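Uncharacterized protein (Neisseria meningitidis serogroup B, PDB 3OI8) probably takes part in magnesium and cobalt ion transport, and binds adenosine through the paired CBS domains that this fragment contains. Local coordinates at residues L38-M44 / V115-L121; S72-V76 / H134-V138; L124-R129 / V149-I155. All coordinates share one frame. Residue numbers count along the deposited sequence, not the author numbering.

All three contacts belong to the CBS pair. Contact 1 and contact 2 each join the first CBS repeat to the second, and contact 3 lies within the second. Their centres are 10 to 15 Å apart. They share the mixed sheet that contains strands 114-116, 135-139 and 145-150. Along the chain, contacts 1 and 2 cross, since their segments alternate, as do contacts 2 and 3; contact 1 closes before contact 3 opens. Strand 135-139 pairs with a neighbour from each of the other contacts: Val115 N meets Ile137 O, and Val149 O meets Ala136 N. Contacts 2 and 3 both touch adenosine and the second subunit, so the ligand site adjoins the dimer interface.

Contact 1: residues L38-M44 / V115-L121; sequences LEVRDAM and VPEGKSL
Residues 38-44 run as a loop into a short turn, with helical backbone angles at 40-42. Residues 115-121 leave strand 114-116 through a type I turn, Pro116 to Lys119, and enter helix 121-130. The backbones form a single bridge, Glu39 with Ser120, CA to CA 4.3 Å. Leu121 N donates to Leu38 O (3.0 Å), Val40 N to Lys119 O (2.8 Å) and Arg41 N to Glu117 O (3.0 Å). Glu39 (m, t) and Arg41 (m, t, t) extend to the same side, where Arg41 NH1 meets Glu39 OE1 at 2.8 Å. Glu117 (m, t) brings OE1 to 3.1 Å from Arg41 NE, a salt bridge whose hydrogen bond is weak. The three make a salt-bridge network, and Glu117 OE2 also bonds to Ser146. This ties the loop between helix 23-35 and strand 45-46, at the start of the first CBS repeat, to the strand-to-helix turn of the second. Val40 (t) puts CG2 4.2 Å from Val115 CG2. Leu121 (m, t) fills the space between Leu38 and Ala43: its CD1 is 3.5 Å from Leu38 CB and 4.1 Å from Ala43 CB. Selenomethionine Met44 (p, t, t) lays CE 3.9 Å from Glu117 CD. Ser120 (p) points its CB away and N-caps the helix, with OG hydrogen-bonded to Ala123 N and to Thr122 OG1. Asp42 OD2 accepts from Glu39 N at 2.8 Å.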
loop_
_atom_site.group_PDB
_atom_site.type_symbol
_atom_site.label_atom_id
_atom_site.label_comp_id
_atom_site.label_asym_id
_atom_site.label_seq_id
_atom_site.Cartn_x
_atom_site.Cartn_y
_atom_site.Cartn_z
ATOM N N LEU A 38 -15.908 9.367 4.088
ATOM C CA LEU A 38 -14.976 10.126 3.266
ATOM C C LEU A 38 -15.122 9.827 1.782
ATOM O O LEU A 38 -15.500 8.717 1.379
ATOM C CB LEU A 38 -13.542 9.840 3.695
ATOM C CG LEU A 38 -13.118 10.118 5.134
ATOM C CD1 LEU A 38 -11.686 9.623 5.318
ATOM C CD2 LEU A 38 -13.226 11.596 5.468
ATOM N N GLU A 39 -14.787 10.821 0.972
ATOM C CA GLU A 39 -14.826 10.674 -0.469
ATOM C C GLU A 39 -13.442 10.936 -1.056
ATOM O O GLU A 39 -12.547 11.427 -0.366
ATOM C CB GLU A 39 -15.851 11.649 -1.070
ATOM C CG GLU A 39 -17.245 11.521 -0.470
ATOM C CD GLU A 39 -18.263 12.438 -1.132
ATOM O OE1 GLU A 39 -17.937 13.622 -1.375
ATOM O OE2 GLU A 39 -19.393 11.971 -1.410
ATOM N N VAL A 40 -13.276 10.609 -2.333
ATOM C CA VAL A 40 -12.019 10.872 -3.033
ATOM C C VAL A 40 -11.545 12.297 -2.776
ATOM O O VAL A 40 -10.376 12.518 -2.507
ATOM C CB VAL A 40 -12.160 10.608 -4.547
ATOM C CG1 VAL A 40 -10.983 11.199 -5.307
ATOM C CG2 VAL A 40 -12.280 9.108 -4.809
ATOM N N ARG A 41 -12.476 13.253 -2.828
ATOM C CA ARG A 41 -12.197 14.662 -2.527
ATOM C C ARG A 41 -11.322 14.849 -1.305
ATOM O O ARG A 41 -10.460 15.731 -1.271
ATOM C CB ARG A 41 -13.499 15.411 -2.231
ATOM C CG ARG A 41 -14.300 15.799 -3.427
ATOM C CD ARG A 41 -15.244 16.946 -3.091
ATOM N NE ARG A 41 -16.196 17.153 -4.173
ATOM C CZ ARG A 41 -17.300 16.431 -4.312
ATOM N NH1 ARG A 41 -17.573 15.479 -3.431
ATOM N NH2 ARG A 41 -18.131 16.658 -5.323
ATOM N N ASP A 42 -11.584 14.045 -0.279
ATOM C CA ASP A 42 -10.966 14.248 1.022
ATOM C C ASP A 42 -9.517 13.746 1.112
ATOM O O ASP A 42 -8.809 14.072 2.066
ATOM C CB ASP A 42 -11.835 13.598 2.116
ATOM C CG ASP A 42 -13.274 14.132 2.121
ATOM O OD1 ASP A 42 -13.458 15.361 2.280
ATOM O OD2 ASP A 42 -14.223 13.326 1.962
ATOM N N ALA A 43 -9.075 12.960 0.131
ATOM C CA ALA A 43 -7.760 12.316 0.215
ATOM C C ALA A 43 -6.874 12.608 -0.984
ATOM O O ALA A 43 -5.707 12.229 -1.007
ATOM C CB ALA A 43 -7.901 10.789 0.388
HETATM N N MSE A 44 -7.428 13.284 -1.980
HETATM C CA MSE A 44 -6.700 13.504 -3.223
HETATM C C MSE A 44 -5.627 14.588 -3.140
HETATM O O MSE A 44 -5.660 15.466 -2.272
HETATM C CB MSE A 44 -7.667 13.829 -4.359
HETATM C CG MSE A 44 -8.377 15.154 -4.183
HETATM SE SE MSE A 44 -9.331 15.638 -5.804
HETATM C CE MSE A 44 -10.539 16.965 -5.042
ATOM N N VAL A 115 -11.547 8.448 -11.744
ATOM C CA VAL A 115 -12.650 8.433 -10.775
ATOM C C VAL A 115 -13.111 9.860 -10.500
ATOM O O VAL A 115 -12.299 10.788 -10.569
ATOM C CB VAL A 115 -12.230 7.807 -9.431
ATOM C CG1 VAL A 115 -11.846 6.327 -9.602
ATOM C CG2 VAL A 115 -11.078 8.594 -8.815
ATOM N N PRO A 116 -14.408 10.039 -10.169
ATOM C CA PRO A 116 -14.968 11.352 -9.787
ATOM C C PRO A 116 -14.662 11.686 -8.331
ATOM O O PRO A 116 -14.351 10.787 -7.548
ATOM C CB PRO A 116 -16.482 11.165 -9.943
ATOM C CG PRO A 116 -16.710 9.661 -10.105
ATOM C CD PRO A 116 -15.387 8.950 -10.016
ATOM N N GLU A 117 -14.763 12.960 -7.975
ATOM C CA GLU A 117 -14.403 13.424 -6.636
ATOM C C GLU A 117 -15.362 12.900 -5.569
ATOM O O GLU A 117 -15.014 12.829 -4.384
ATOM C CB GLU A 117 -14.411 14.962 -6.588
ATOM C CG GLU A 117 -13.470 15.661 -7.560
ATOM C CD GLU A 117 -13.560 17.187 -7.470
ATOM O OE1 GLU A 117 -14.219 17.691 -6.532
ATOM O OE2 GLU A 117 -12.975 17.878 -8.336
ATOM N N GLY A 118 -16.575 12.552 -5.990
ATOM C CA GLY A 118 -17.629 12.177 -5.053
ATOM C C GLY A 118 -17.598 10.704 -4.671
ATOM O O GLY A 118 -18.346 10.258 -3.816
ATOM N N LYS A 119 -16.722 9.938 -5.307
ATOM C CA LYS A 119 -16.650 8.511 -5.036
ATOM C C LYS A 119 -16.221 8.215 -3.588
ATOM O O LYS A 119 -15.299 8.842 -3.061
ATOM C CB LYS A 119 -15.704 7.845 -6.034
ATOM C CG LYS A 119 -15.578 6.343 -5.827
ATOM C CD LYS A 119 -14.446 5.799 -6.658
ATOM C CE LYS A 119 -14.968 5.120 -7.890
ATOM N NZ LYS A 119 -15.622 3.834 -7.560
ATOM N N SER A 120 -16.889 7.261 -2.942
ATOM C CA SER A 120 -16.548 6.924 -1.559
ATOM C C SER A 120 -15.170 6.281 -1.480
ATOM O O SER A 120 -14.802 5.493 -2.345
ATOM C CB SER A 120 -17.596 5.982 -0.950
ATOM O OG SER A 120 -17.372 4.641 -1.349
ATOM N N LEU A 121 -14.413 6.623 -0.442
ATOM C CA LEU A 121 -13.117 5.999 -0.220
ATOM C C LEU A 121 -13.220 4.496 0.007
ATOM O O LEU A 121 -12.309 3.751 -0.366
ATOM C CB LEU A 121 -12.367 6.659 0.935
ATOM C CG LEU A 121 -11.827 8.073 0.732
ATOM C CD1 LEU A 121 -10.888 8.432 1.874
ATOM C CD2 LEU A 121 -11.110 8.203 -0.605
#

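Contact 2: residues S72-V76 / H134-V138; sequences SRFPV and HMAIV. With ADN (adenosine), chain C.
The guanidinium of Arg73 lies flat on the ring of His134, centres 4.2 Å apart and planes at 21°. Arg73 takes chi1 m (-83°), then chi2 148°, between wells, and chi3 m; His134 has chi1 m and chi2 102°. Arg73 NH2 sits over the ring face, 3.4 Å from His134 ND1, with an angle too poor for a hydrogen bond. His134 NE2 instead bonds to Glu152 of the second subunit. Strands 73-76 and 135-138 run roughly parallel at a signed crossing angle of -37°, with axes 8.7 Å apart at closest. They belong to different sheets, so side chains join them. Arg73 faces Met135 (CA to CA 7.4 Å) and Pro75 faces Ile137 (8.0 Å). The two CBS repeats pack sheet to sheet as a Bateman module (CBS pair), with adenosine in the cleft. ADN N6 donates to Arg73 O at 2.8 Å. Selenomethionine Met135 (t, t, m) reaches across: CE is 3.4 Å from Arg73 O and 3.8 Å from ADN N7, and SE is 3.9 Å from Pro75 CD. Ile137 (m, m) places CD1 4.0 Å from Pro75 CG. Phe74 points its CB away from strand 135-138, and its CA lies 3.7 Å from ADN N6.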
loop_
_atom_site.group_PDB
_atom_site.type_symbol
_atom_site.label_atom_id
_atom_site.label_comp_id
_atom_site.label_asym_id
_atom_site.label_seq_id
_atom_site.Cartn_x
_atom_site.Cartn_y
_atom_site.Cartn_z
ATOM N N SER A 72 6.504 6.609 -6.310
ATOM C CA SER A 72 6.545 5.331 -7.013
ATOM C C SER A 72 5.799 5.342 -8.340
ATOM O O SER A 72 6.153 4.595 -9.257
ATOM C CB SER A 72 5.988 4.211 -6.120
ATOM O OG SER A 72 6.813 4.024 -4.980
ATOM N N ARG A 73 4.754 6.171 -8.432
ATOM C CA ARG A 73 3.916 6.244 -9.642
ATOM C C ARG A 73 3.697 7.692 -10.058
ATOM O O ARG A 73 3.589 8.562 -9.201
ATOM C CB ARG A 73 2.571 5.562 -9.388
ATOM C CG ARG A 73 2.633 4.056 -9.578
ATOM C CD ARG A 73 1.698 3.333 -8.669
ATOM N NE ARG A 73 2.060 3.555 -7.277
ATOM C CZ ARG A 73 2.595 2.636 -6.482
ATOM N NH1 ARG A 73 2.891 2.947 -5.231
ATOM N NH2 ARG A 73 2.826 1.409 -6.933
ATOM N N PHE A 74 3.638 7.931 -11.373
ATOM C CA PHE A 74 3.531 9.280 -11.942
ATOM C C PHE A 74 2.563 9.308 -13.127
ATOM O O PHE A 74 2.710 8.518 -14.066
ATOM C CB PHE A 74 4.903 9.729 -12.460
ATOM C CG PHE A 74 5.979 9.744 -11.408
ATOM C CD1 PHE A 74 6.370 10.934 -10.819
ATOM C CD2 PHE A 74 6.598 8.574 -11.017
ATOM C CE1 PHE A 74 7.365 10.961 -9.850
ATOM C CE2 PHE A 74 7.584 8.589 -10.041
ATOM C CZ PHE A 74 7.966 9.781 -9.453
ATOM N N PRO A 75 1.584 10.225 -13.099
ATOM C CA PRO A 75 0.775 10.467 -14.302
ATOM C C PRO A 75 1.694 10.943 -15.417
ATOM O O PRO A 75 2.617 11.704 -15.156
ATOM C CB PRO A 75 -0.122 11.652 -13.902
ATOM C CG PRO A 75 -0.108 11.662 -12.391
ATOM C CD PRO A 75 1.237 11.135 -11.988
ATOM N N VAL A 76 1.440 10.522 -16.643
ATOM C CA VAL A 76 2.209 11.017 -17.778
ATOM C C VAL A 76 1.262 11.874 -18.616
ATOM O O VAL A 76 0.153 11.434 -18.915
ATOM C CB VAL A 76 2.779 9.870 -18.618
ATOM C CG1 VAL A 76 3.410 10.411 -19.920
ATOM C CG2 VAL A 76 3.838 9.084 -17.805
ATOM N N HIS A 134 -2.883 1.232 -7.617
ATOM C CA HIS A 134 -2.329 2.066 -6.545
ATOM C C HIS A 134 -2.651 3.554 -6.683
ATOM O O HIS A 134 -2.582 4.308 -5.713
ATOM C CB HIS A 134 -0.814 1.888 -6.466
ATOM C CG HIS A 134 -0.401 0.590 -5.853
ATOM N ND1 HIS A 134 0.024 -0.485 -6.603
ATOM C CD2 HIS A 134 -0.376 0.185 -4.561
ATOM C CE1 HIS A 134 0.301 -1.495 -5.797
ATOM N NE2 HIS A 134 0.068 -1.115 -4.553
HETATM N N MSE A 135 -2.990 3.973 -7.893
HETATM C CA MSE A 135 -3.252 5.388 -8.138
HETATM C C MSE A 135 -4.422 5.541 -9.100
HETATM O O MSE A 135 -4.596 4.730 -10.011
HETATM C CB MSE A 135 -1.983 6.079 -8.674
HETATM C CG MSE A 135 -2.190 7.457 -9.309
HETATM SE SE MSE A 135 -0.506 8.258 -9.955
HETATM C CE MSE A 135 0.334 8.632 -8.226
ATOM N N ALA A 136 -5.245 6.555 -8.871
ATOM C CA ALA A 136 -6.273 6.905 -9.840
ATOM C C ALA A 136 -6.185 8.397 -10.118
ATOM O O ALA A 136 -5.669 9.165 -9.302
ATOM C CB ALA A 136 -7.647 6.554 -9.327
ATOM N N ILE A 137 -6.692 8.798 -11.271
ATOM C CA ILE A 137 -6.738 10.209 -11.628
ATOM C C ILE A 137 -8.155 10.680 -11.347
ATOM O O ILE A 137 -9.118 10.039 -11.769
ATOM C CB ILE A 137 -6.430 10.402 -13.118
ATOM C CG1 ILE A 137 -5.035 9.839 -13.466
ATOM C CG2 ILE A 137 -6.638 11.877 -13.512
ATOM C CD1 ILE A 137 -3.879 10.499 -12.736
ATOM N N VAL A 138 -8.282 11.786 -10.620
ATOM C CA VAL A 138 -9.588 12.309 -10.263
ATOM C C VAL A 138 -10.044 13.299 -11.325
ATOM O O VAL A 138 -9.290 14.187 -11.717
ATOM C CB VAL A 138 -9.536 12.962 -8.887
ATOM C CG1 VAL A 138 -10.940 13.418 -8.433
ATOM C CG2 VAL A 138 -8.923 11.962 -7.896
HETATM O "O5'" ADN C . 5.077 9.649 -2.282
HETATM C "C5'" ADN C . 4.918 10.018 -0.936
HETATM C "C4'" ADN C . 3.593 10.818 -0.754
HETATM O "O4'" ADN C . 3.477 11.842 -1.787
HETATM C "C3'" ADN C . 2.363 9.893 -0.868
HETATM O "O3'" ADN C . 1.857 9.617 0.410
HETATM C "C2'" ADN C . 1.358 10.678 -1.676
HETATM O "O2'" ADN C . 0.507 11.408 -0.822
HETATM C "C1'" ADN C . 2.194 11.680 -2.473
HETATM N N9 ADN C . 2.411 11.235 -3.849
HETATM C C8 ADN C . 2.763 9.834 -4.326
HETATM N N7 ADN C . 2.934 9.895 -5.820
HETATM C C5 ADN C . 2.696 11.349 -6.262
HETATM C C6 ADN C . 2.738 12.037 -7.661
HETATM N N6 ADN C . 3.099 11.252 -8.842
HETATM N N1 ADN C . 2.462 13.464 -7.774
HETATM C C2 ADN C . 2.136 14.291 -6.540
HETATM N N3 ADN C . 2.098 13.619 -5.166
HETATM C C4 ADN C . 2.378 12.166 -5.049
#

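Contact 3: residues L124-R129 / V149-I155; sequences LLKEFR and VTFEDII. With ADN (adenosine), chain C.
This is part of the hydrophobic core of the second CBS repeat, where helix 121-130 packs on the end of strand 145-150 and the short helix 151-154 that carries Asp153, which binds adenosine. Residues 124-129 are regular helix. Residues 149-150 are extended, and the chain turns helical at Phe151. The nearest CA atoms are those of Phe128 and Phe151, 6.7 Å apart. The contact across the segments is apolar packing. Phe128 (chi1 -85°, chi2 -31°) inserts its ring at the strand-to-helix junction. Phe128 CE2 is 3.5 Å from Phe151 N, Phe128 CD2 is 4.0 Å from Phe151 CB, and Val149 O lies at the ring edge, 3.8 Å from Phe128 CZ. Ile154 (p, t) also meets that edge, CD1 to Phe128 CD2 at 3.8 Å, and its CD1 reaches 4.0 Å from Leu125 CB. Leu124 (t, p) sets CD2 3.7 Å from Val149 CG1. Leu125 (t, p) sets CD1 3.7 Å from Phe151 CE1, at the edge of that ring (chi1 t, chi2 75°), and 4.2 Å from Ile155 CG2. At the subunit interface, Leu125 packs on Arg28 of the second subunit, and Ile155 on its counterpart Ile155 of that subunit. Thr150 points its CB away from helix 121-130. In the p rotamer it N-caps helix 151-154, OG1 accepting from Asp153 N at 3.1 Å. Asp153 projects from the short helix to the ribose, and its OD1 accepts a hydrogen bond from ADN O3' at 2.7 Å.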
loop_
_atom_site.group_PDB
_atom_site.type_symbol
_atom_site.label_atom_id
_atom_site.label_comp_id
_atom_site.label_asym_id
_atom_site.label_seq_id
_atom_site.Cartn_x
_atom_site.Cartn_y
_atom_site.Cartn_z
ATOM N N LEU A 124 -13.381 3.116 -3.413
ATOM C CA LEU A 124 -12.064 3.257 -4.022
ATOM C C LEU A 124 -11.126 2.200 -3.457
ATOM O O LEU A 124 -10.391 1.543 -4.203
ATOM C CB LEU A 124 -11.494 4.654 -3.789
ATOM C CG LEU A 124 -10.181 4.964 -4.517
ATOM C CD1 LEU A 124 -10.304 4.768 -6.028
ATOM C CD2 LEU A 124 -9.763 6.380 -4.204
ATOM N N LEU A 125 -11.159 2.024 -2.137
ATOM C CA LEU A 125 -10.242 1.079 -1.505
ATOM C C LEU A 125 -10.488 -0.325 -2.032
ATOM O O LEU A 125 -9.542 -1.067 -2.297
ATOM C CB LEU A 125 -10.362 1.123 0.017
ATOM C CG LEU A 125 -9.604 0.012 0.747
ATOM C CD1 LEU A 125 -8.126 0.010 0.344
ATOM C CD2 LEU A 125 -9.750 0.195 2.239
ATOM N N LYS A 126 -11.761 -0.683 -2.197
ATOM C CA LYS A 126 -12.112 -2.014 -2.676
ATOM C C LYS A 126 -11.595 -2.213 -4.086
ATOM O O LYS A 126 -11.003 -3.247 -4.405
ATOM C CB LYS A 126 -13.623 -2.233 -2.637
ATOM C CG LYS A 126 -14.038 -3.631 -3.087
ATOM C CD LYS A 126 -15.432 -4.014 -2.591
ATOM C CE LYS A 126 -16.529 -3.569 -3.553
ATOM N NZ LYS A 126 -16.690 -2.091 -3.594
ATOM N N GLU A 127 -11.802 -1.208 -4.927
ATOM C CA GLU A 127 -11.301 -1.250 -6.302
ATOM C C GLU A 127 -9.766 -1.262 -6.424
ATOM O O GLU A 127 -9.215 -1.982 -7.265
ATOM C CB GLU A 127 -11.938 -0.139 -7.136
ATOM C CG GLU A 127 -13.420 -0.403 -7.376
ATOM C CD GLU A 127 -14.176 0.821 -7.841
ATOM O OE1 GLU A 127 -13.612 1.618 -8.624
ATOM O OE2 GLU A 127 -15.343 0.979 -7.421
ATOM N N PHE A 128 -9.078 -0.498 -5.576
ATOM C CA PHE A 128 -7.616 -0.568 -5.543
ATOM C C PHE A 128 -7.172 -1.990 -5.207
ATOM O O PHE A 128 -6.244 -2.512 -5.824
ATOM C CB PHE A 128 -7.040 0.375 -4.497
ATOM C CG PHE A 128 -6.848 1.796 -4.992
ATOM C CD1 PHE A 128 -6.552 2.048 -6.316
ATOM C CD2 PHE A 128 -6.921 2.861 -4.114
ATOM C CE1 PHE A 128 -6.347 3.354 -6.761
ATOM C CE2 PHE A 128 -6.719 4.166 -4.546
ATOM C CZ PHE A 128 -6.435 4.411 -5.873
ATOM N N ARG A 129 -7.822 -2.602 -4.218
ATOM C CA ARG A 129 -7.408 -3.935 -3.763
ATOM C C ARG A 129 -7.675 -4.978 -4.844
ATOM O O ARG A 129 -6.859 -5.864 -5.074
ATOM C CB ARG A 129 -8.074 -4.309 -2.426
ATOM C CG ARG A 129 -7.400 -3.673 -1.197
ATOM C CD ARG A 129 -8.141 -3.963 0.115
ATOM N NE ARG A 129 -7.966 -5.337 0.591
ATOM C CZ ARG A 129 -8.799 -5.952 1.434
ATOM N NH1 ARG A 129 -9.878 -5.321 1.890
ATOM N NH2 ARG A 129 -8.561 -7.201 1.816
ATOM N N VAL A 149 -5.309 10.400 -6.721
ATOM C CA VAL A 149 -5.492 9.795 -5.402
ATOM C C VAL A 149 -4.759 8.458 -5.368
ATOM O O VAL A 149 -4.728 7.728 -6.380
ATOM C CB VAL A 149 -7.009 9.676 -5.006
ATOM C CG1 VAL A 149 -7.799 8.888 -6.037
ATOM C CG2 VAL A 149 -7.174 9.083 -3.591
ATOM N N THR A 150 -4.129 8.162 -4.229
ATOM C CA THR A 150 -3.329 6.950 -4.112
ATOM C C THR A 150 -3.771 6.046 -2.954
ATOM O O THR A 150 -4.305 6.511 -1.947
ATOM C CB THR A 150 -1.824 7.279 -3.908
ATOM O OG1 THR A 150 -1.631 7.771 -2.578
ATOM C CG2 THR A 150 -1.349 8.352 -4.909
ATOM N N PHE A 151 -3.532 4.753 -3.144
ATOM C CA PHE A 151 -3.769 3.712 -2.148
ATOM C C PHE A 151 -3.067 4.059 -0.845
ATOM O O PHE A 151 -3.680 4.086 0.221
ATOM C CB PHE A 151 -3.256 2.377 -2.706
ATOM C CG PHE A 151 -3.306 1.228 -1.723
ATOM C CD1 PHE A 151 -4.511 0.617 -1.408
ATOM C CD2 PHE A 151 -2.138 0.738 -1.150
ATOM C CE1 PHE A 151 -4.558 -0.446 -0.506
ATOM C CE2 PHE A 151 -2.174 -0.322 -0.254
ATOM C CZ PHE A 151 -3.388 -0.917 0.069
ATOM N N GLU A 152 -1.783 4.368 -0.931
ATOM C CA GLU A 152 -1.008 4.619 0.276
ATOM C C GLU A 152 -1.517 5.824 1.057
ATOM O O GLU A 152 -1.414 5.860 2.284
ATOM C CB GLU A 152 0.487 4.722 -0.045
ATOM C CG GLU A 152 1.042 3.422 -0.638
ATOM C CD GLU A 152 2.558 3.388 -0.721
ATOM O OE1 GLU A 152 3.114 2.291 -0.962
ATOM O OE2 GLU A 152 3.194 4.452 -0.543
ATOM N N ASP A 153 -2.097 6.793 0.354
ATOM C CA ASP A 153 -2.684 7.959 1.013
ATOM C C ASP A 153 -3.963 7.624 1.778
ATOM O O ASP A 153 -4.232 8.198 2.828
ATOM C CB ASP A 153 -3.005 9.053 -0.002
ATOM C CG ASP A 153 -1.820 9.932 -0.301
ATOM O OD1 ASP A 153 -0.831 9.865 0.464
ATOM O OD2 ASP A 153 -1.883 10.690 -1.295
ATOM N N ILE A 154 -4.769 6.722 1.236
ATOM C CA ILE A 154 -6.054 6.430 1.859
ATOM C C ILE A 154 -5.963 5.388 2.990
ATOM O O ILE A 154 -6.832 5.349 3.863
ATOM C CB ILE A 154 -7.142 6.048 0.818
ATOM C CG1 ILE A 154 -6.879 4.675 0.205
ATOM C CG2 ILE A 154 -7.251 7.108 -0.273
ATOM C CD1 ILE A 154 -7.986 4.253 -0.752
ATOM N N ILE A 155 -4.916 4.563 2.981
ATOM C CA ILE A 155 -4.731 3.538 4.017
ATOM C C ILE A 155 -3.931 4.089 5.189
ATOM O O ILE A 155 -3.711 3.390 6.178
ATOM C CB ILE A 155 -4.015 2.257 3.499
ATOM C CG1 ILE A 155 -2.541 2.540 3.175
ATOM C CG2 ILE A 155 -4.758 1.646 2.325
ATOM C CD1 ILE A 155 -1.748 1.319 2.678
HETATM O "O5'" ADN C . 5.077 9.649 -2.282
HETATM C "C5'" ADN C . 4.918 10.018 -0.936
HETATM C "C4'" ADN C . 3.593 10.818 -0.754
HETATM O "O4'" ADN C . 3.477 11.842 -1.787
HETATM C "C3'" ADN C . 2.363 9.893 -0.868
HETATM O "O3'" ADN C . 1.857 9.617 0.410
HETATM C "C2'" ADN C . 1.358 10.678 -1.676
HETATM O "O2'" ADN C . 0.507 11.408 -0.822
HETATM C "C1'" ADN C . 2.194 11.680 -2.473
HETATM N N9 ADN C . 2.411 11.235 -3.849
HETATM C C8 ADN C . 2.763 9.834 -4.326
HETATM N N7 ADN C . 2.934 9.895 -5.820
HETATM C C5 ADN C . 2.696 11.349 -6.262
HETATM C C6 ADN C . 2.738 12.037 -7.661
HETATM N N6 ADN C . 3.099 11.252 -8.842
HETATM N N1 ADN C . 2.462 13.464 -7.774
HETATM C C2 ADN C . 2.136 14.291 -6.540
HETATM N N3 ADN C . 2.098 13.619 -5.166
HETATM C C4 ADN C . 2.378 12.166 -5.049
#